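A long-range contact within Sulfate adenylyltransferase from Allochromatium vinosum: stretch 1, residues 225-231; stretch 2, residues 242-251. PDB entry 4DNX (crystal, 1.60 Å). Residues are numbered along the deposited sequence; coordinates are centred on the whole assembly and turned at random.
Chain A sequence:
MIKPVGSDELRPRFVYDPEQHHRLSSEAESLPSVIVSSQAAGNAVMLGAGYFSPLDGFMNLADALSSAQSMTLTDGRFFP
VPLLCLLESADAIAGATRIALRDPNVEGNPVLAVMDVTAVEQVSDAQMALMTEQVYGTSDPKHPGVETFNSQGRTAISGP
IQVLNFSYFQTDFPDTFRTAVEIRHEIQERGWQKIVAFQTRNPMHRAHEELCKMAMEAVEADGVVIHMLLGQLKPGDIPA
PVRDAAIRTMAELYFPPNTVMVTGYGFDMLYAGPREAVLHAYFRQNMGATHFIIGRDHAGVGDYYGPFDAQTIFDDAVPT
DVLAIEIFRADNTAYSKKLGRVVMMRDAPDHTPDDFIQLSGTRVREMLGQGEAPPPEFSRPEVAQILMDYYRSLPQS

Stretch 1 (225-231) VIHMLLG
Stretch 2, residues 242-251: VRDAAIRTMA

How do the two backbones lie? Stretch 1 is already strand at Val-225, with phi/psi near -95/120, and by Gly-231 (176/-174) it is loop; stretch 2 is a helix throughout, near -63/-44. They run antiparallel at 172°, their axes 11.7 Å apart at closest approach. The register sets Ile-226 CA 8.8 Å from Ile-247 CA and Met-228 CA 9.4 Å from Asp-244 CA. The helix holds itself by i to i+4 bonds, such as Ile-247 N to Arg-243 O at 3.0 Å, and no hydrogen bond crosses to the strand.

What does Met-228 do? It is the most covered residue, its CA-to-CB bond pointing toward the helix and its chain set m, t, m. Met-228 SD lies 3.5 Å from Ile-247 CD1, an apolar contact, and 3.6 Å from Arg-243 NE, while Met-228 CE reaches 3.6 Å from Asp-244 OD1. The flexible thioether thus fits among three helix side chains.

How does Ile-226 extend the packing? Alternation along the strand turns it, like Met-228, toward the helix, whereas the side chain of His-227 stays out of reach. Ile-226 is m, t, and Ile-226 CD1 sits 3.9 Å from Ile-247 CG2 and 3.7 Å from Met-250 CE. Ile-247 is also m, t; Met-250 is t, t, p. These contacts are dispersive and shield hydrocarbon from water.

How is the charged Arg-243 accommodated? Its chain (chi1 -169°, chi2 -144°, chi3 15°, chi4 -128°) carries the guanidinium alongside Met-228, Leu-229 and Leu-230, with Arg-243 NH2 3.7 Å from Leu-230 CD2 and Arg-243 NH1 4.0 Å from Leu-229 O. NH1 is hydrogen-bonded elsewhere in the structure. NE is buried without a hydrogen-bond partner, although a long salt bridge, 3.6 Å from Arg-243 NE to Asp-244 OD1, offers nearby opposite charge.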

ATOM      1  N   VAL A 225     -14.825   3.761   5.536  1.00 10.62           N
ATOM      2  CA  VAL A 225     -13.484   3.209   5.569  1.00 10.76           C
ATOM      3  C   VAL A 225     -13.542   2.125   6.653  1.00 10.93           C
ATOM      4  O   VAL A 225     -13.845   2.460   7.831  1.00 12.17           O
ATOM      5  CB  VAL A 225     -12.440   4.283   5.953  1.00 11.26           C
ATOM      6  CG1 VAL A 225     -11.037   3.596   6.012  1.00 10.98           C
ATOM      7  CG2 VAL A 225     -12.404   5.417   4.895  1.00 12.00           C
ATOM      8  N   ILE A 226     -13.249   0.876   6.263  1.00 11.38           N
ATOM      9  CA  ILE A 226     -13.187  -0.268   7.225  1.00 11.23           C
ATOM     10  C   ILE A 226     -11.701  -0.273   7.554  1.00 11.94           C
ATOM     11  O   ILE A 226     -10.864  -0.502   6.672  1.00 13.60           O
ATOM     12  CB  ILE A 226     -13.625  -1.565   6.560  1.00 12.77           C
ATOM     13  CG1 ILE A 226     -15.132  -1.475   6.171  1.00 13.97           C
ATOM     14  CG2 ILE A 226     -13.397  -2.716   7.559  1.00 11.97           C
ATOM     15  CD1 ILE A 226     -15.730  -2.686   5.438  1.00 16.82           C
ATOM     16  N   HIS A 227     -11.380   0.060   8.789  1.00 11.31           N
ATOM     17  CA  HIS A 227      -9.981   0.342   9.188  1.00 12.07           C
ATOM     18  C   HIS A 227      -9.591  -0.834  10.086  1.00 13.04           C
ATOM     19  O   HIS A 227      -9.942  -0.863  11.267  1.00 14.39           O
ATOM     20  CB  HIS A 227      -9.963   1.693   9.908  1.00 11.10           C
ATOM     21  CG  HIS A 227      -8.620   2.381   9.884  1.00 11.59           C
ATOM     22  ND1 HIS A 227      -8.175   3.158  10.933  1.00 12.56           N
ATOM     23  CD2 HIS A 227      -7.628   2.379   8.971  1.00 13.45           C
ATOM     24  CE1 HIS A 227      -6.976   3.648  10.650  1.00 12.43           C
ATOM     25  NE2 HIS A 227      -6.610   3.181   9.465  1.00 12.63           N
ATOM     26  N   MET A 228      -8.883  -1.794   9.510  1.00 12.60           N
ATOM     27  CA  MET A 228      -8.619  -3.066  10.213  1.00 14.26           C
ATOM     28  C   MET A 228      -7.375  -2.953  11.084  1.00 15.77           C
ATOM     29  O   MET A 228      -6.359  -2.342  10.676  1.00 14.04           O
ATOM     30  CB  MET A 228      -8.447  -4.218   9.211  1.00 17.79           C
ATOM     31  CG  MET A 228      -9.799  -4.630   8.401  1.00 17.75           C
ATOM     32  SD  MET A 228      -9.474  -5.935   7.211  1.00 24.19           S
ATOM     33  CE  MET A 228      -8.204  -5.206   6.143  1.00 24.86           C
ATOM     34  N   LEU A 229      -7.459  -3.496  12.294  1.00 14.92           N
ATOM     35  CA  LEU A 229      -6.308  -3.430  13.181  1.00 15.75           C
ATOM     36  C   LEU A 229      -5.425  -4.614  12.781  1.00 16.96           C
ATOM     37  O   LEU A 229      -5.814  -5.775  12.949  1.00 18.94           O
ATOM     38  CB  LEU A 229      -6.755  -3.489  14.655  1.00 20.01           C
ATOM     39  CG  LEU A 229      -5.597  -3.638  15.665  1.00 21.35           C
ATOM     40  CD1 LEU A 229      -4.430  -2.642  15.395  1.00 23.43           C
ATOM     41  CD2 LEU A 229      -6.207  -3.432  17.031  1.00 26.43           C
ATOM     42  N   LEU A 230      -4.243  -4.321  12.225  1.00 13.50           N
ATOM     43  CA  LEU A 230      -3.288  -5.332  11.812  1.00 14.53           C
ATOM     44  C   LEU A 230      -2.343  -5.660  12.972  1.00 17.57           C
ATOM     45  O   LEU A 230      -1.936  -4.768  13.713  1.00 20.42           O
ATOM     46  CB  LEU A 230      -2.431  -4.788  10.649  1.00 15.55           C
ATOM     47  CG  LEU A 230      -3.331  -4.316   9.504  1.00 14.56           C
ATOM     48  CD1 LEU A 230      -2.455  -3.583   8.474  1.00 15.22           C
ATOM     49  CD2 LEU A 230      -4.081  -5.448   8.846  1.00 17.27           C
ATOM     50  N   GLY A 231      -1.969  -6.924  13.104  1.00 20.26           N
ATOM     51  CA  GLY A 231      -1.014  -7.243  14.147  1.00 24.48           C
ATOM     52  C   GLY A 231      -0.810  -8.723  14.181  1.00 29.48           C
ATOM     53  O   GLY A 231      -1.336  -9.438  13.327  1.00 32.55           O
ATOM     54  N   VAL A 242      -7.952 -14.944   5.008  1.00 19.11           N
ATOM     55  CA  VAL A 242      -9.335 -15.395   5.088  1.00 18.92           C
ATOM     56  C   VAL A 242     -10.182 -14.197   5.551  1.00 17.28           C
ATOM     57  O   VAL A 242     -11.271 -13.957   5.018  1.00 17.34           O
ATOM     58  CB  VAL A 242      -9.455 -16.641   6.036  1.00 19.43           C
ATOM     59  CG1 VAL A 242     -10.929 -17.114   6.178  1.00 21.18           C
ATOM     60  CG2 VAL A 242      -8.571 -17.788   5.506  1.00 21.76           C
ATOM     61  N   ARG A 243      -9.691 -13.433   6.534  1.00 16.81           N
ATOM     62  CA  ARG A 243     -10.405 -12.261   7.036  1.00 17.46           C
ATOM     63  C   ARG A 243     -10.614 -11.267   5.892  1.00 17.38           C
ATOM     64  O   ARG A 243     -11.727 -10.750   5.692  1.00 14.85           O
ATOM     65  CB  ARG A 243      -9.609 -11.559   8.170  1.00 19.55           C
ATOM     66  CG  ARG A 243     -10.455 -10.518   8.874  1.00 23.85           C
ATOM     67  CD  ARG A 243      -9.750  -9.257   9.343  1.00 31.72           C
ATOM     68  NE  ARG A 243      -8.415  -9.008   8.772  1.00 32.28           N
ATOM     69  CZ  ARG A 243      -7.348  -8.750   9.518  1.00 33.70           C
ATOM     70  NH1 ARG A 243      -7.475  -8.743  10.840  1.00 34.28           N
ATOM     71  NH2 ARG A 243      -6.161  -8.510   8.949  1.00 31.27           N
ATOM     72  N   ASP A 244      -9.538 -11.050   5.123  1.00 17.49           N
ATOM     73  CA  ASP A 244      -9.586 -10.089   4.009  1.00 19.70           C
ATOM     74  C   ASP A 244     -10.588 -10.539   2.957  1.00 17.39           C
ATOM     75  O   ASP A 244     -11.394  -9.723   2.497  1.00 18.35           O
ATOM     76  CB  ASP A 244      -8.200  -9.984   3.353  1.00 22.68           C
ATOM     77  CG  ASP A 244      -7.210  -9.190   4.187  1.00 31.19           C
ATOM     78  OD1 ASP A 244      -7.572  -8.654   5.267  1.00 28.88           O
ATOM     79  OD2 ASP A 244      -6.035  -9.095   3.729  1.00 38.00           O
ATOM     80  N   ALA A 245     -10.537 -11.818   2.565  1.00 15.94           N
ATOM     81  CA  ALA A 245     -11.492 -12.336   1.568  1.00 15.97           C
ATOM     82  C   ALA A 245     -12.942 -12.142   2.039  1.00 16.47           C
ATOM     83  O   ALA A 245     -13.817 -11.761   1.252  1.00 16.11           O
ATOM     84  CB  ALA A 245     -11.247 -13.804   1.304  1.00 16.91           C
ATOM     85  N   ALA A 246     -13.210 -12.434   3.322  1.00 15.49           N
ATOM     86  CA  ALA A 246     -14.582 -12.248   3.848  1.00 14.96           C
ATOM     87  C   ALA A 246     -15.060 -10.793   3.794  1.00 14.22           C
ATOM     88  O   ALA A 246     -16.193 -10.523   3.377  1.00 14.38           O
ATOM     89  CB  ALA A 246     -14.687 -12.798   5.308  1.00 14.98           C
ATOM     90  N   ILE A 247     -14.190  -9.852   4.190  1.00 13.51           N
ATOM     91  CA  ILE A 247     -14.547  -8.426   4.230  1.00 13.97           C
ATOM     92  C   ILE A 247     -14.715  -7.909   2.807  1.00 14.05           C
ATOM     93  O   ILE A 247     -15.675  -7.161   2.512  1.00 13.46           O
ATOM     94  CB  ILE A 247     -13.517  -7.581   5.047  1.00 14.95           C
ATOM     95  CG1 ILE A 247     -13.696  -7.945   6.538  1.00 16.06           C
ATOM     96  CG2 ILE A 247     -13.758  -6.023   4.871  1.00 17.23           C
ATOM     97  CD1 ILE A 247     -12.722  -7.328   7.448  1.00 21.32           C
ATOM     98  N   ARG A 248     -13.798  -8.320   1.920  1.00 14.11           N
ATOM     99  CA  ARG A 248     -13.844  -7.826   0.521  1.00 15.42           C
ATOM    100  C   ARG A 248     -15.043  -8.382  -0.210  1.00 15.99           C
ATOM    101  O   ARG A 248     -15.648  -7.684  -1.043  1.00 16.37           O
ATOM    102  CB  ARG A 248     -12.580  -8.169  -0.241  1.00 16.96           C
ATOM    103  CG  ARG A 248     -11.405  -7.319   0.213  1.00 18.76           C
ATOM    104  CD  ARG A 248     -10.210  -7.697  -0.650  1.00 23.47           C
ATOM    105  NE  ARG A 248      -8.912  -7.266  -0.101  1.00 22.63           N
ATOM    106  CZ  ARG A 248      -8.444  -6.017  -0.139  1.00 28.31           C
ATOM    107  NH1 ARG A 248      -9.171  -5.023  -0.649  1.00 27.74           N
ATOM    108  NH2 ARG A 248      -7.228  -5.759   0.339  1.00 28.62           N
ATOM    109  N   THR A 249     -15.410  -9.628   0.107  1.00 14.64           N
ATOM    110  CA  THR A 249     -16.595 -10.227  -0.533  1.00 17.00           C
ATOM    111  C   THR A 249     -17.882  -9.519  -0.091  1.00 16.56           C
ATOM    112  O   THR A 249     -18.792  -9.310  -0.907  1.00 16.97           O
ATOM    113  CB  THR A 249     -16.671 -11.745  -0.253  1.00 18.17           C
ATOM    114  OG1 THR A 249     -15.502 -12.363  -0.785  1.00 20.98           O
ATOM    115  CG2 THR A 249     -17.893 -12.383  -0.943  1.00 19.50           C
ATOM    116  N   MET A 250     -17.979  -9.202   1.194  1.00 15.40           N
ATOM    117  CA  MET A 250     -19.110  -8.430   1.716  1.00 16.04           C
ATOM    118  C   MET A 250     -19.186  -7.083   0.983  1.00 16.31           C
ATOM    119  O   MET A 250     -20.249  -6.679   0.484  1.00 15.83           O
ATOM    120  CB  MET A 250     -18.973  -8.233   3.227  1.00 15.83           C
ATOM    121  CG  MET A 250     -19.936  -7.176   3.763  1.00 17.14           C
ATOM    122  SD  MET A 250     -19.455  -6.513   5.361  1.00 18.02           S
ATOM    123  CE  MET A 250     -18.127  -5.426   4.765  1.00 18.16           C
ATOM    124  N   ALA A 251     -18.054  -6.412   0.883  1.00 15.47           N
ATOM    125  CA  ALA A 251     -18.007  -5.079   0.254  1.00 17.14           C
ATOM    126  C   ALA A 251     -18.490  -5.105  -1.197  1.00 19.18           C
ATOM    127  O   ALA A 251     -19.307  -4.264  -1.641  1.00 23.02           O
ATOM    128  CB  ALA A 251     -16.561  -4.525   0.365  1.00 15.96           C
TER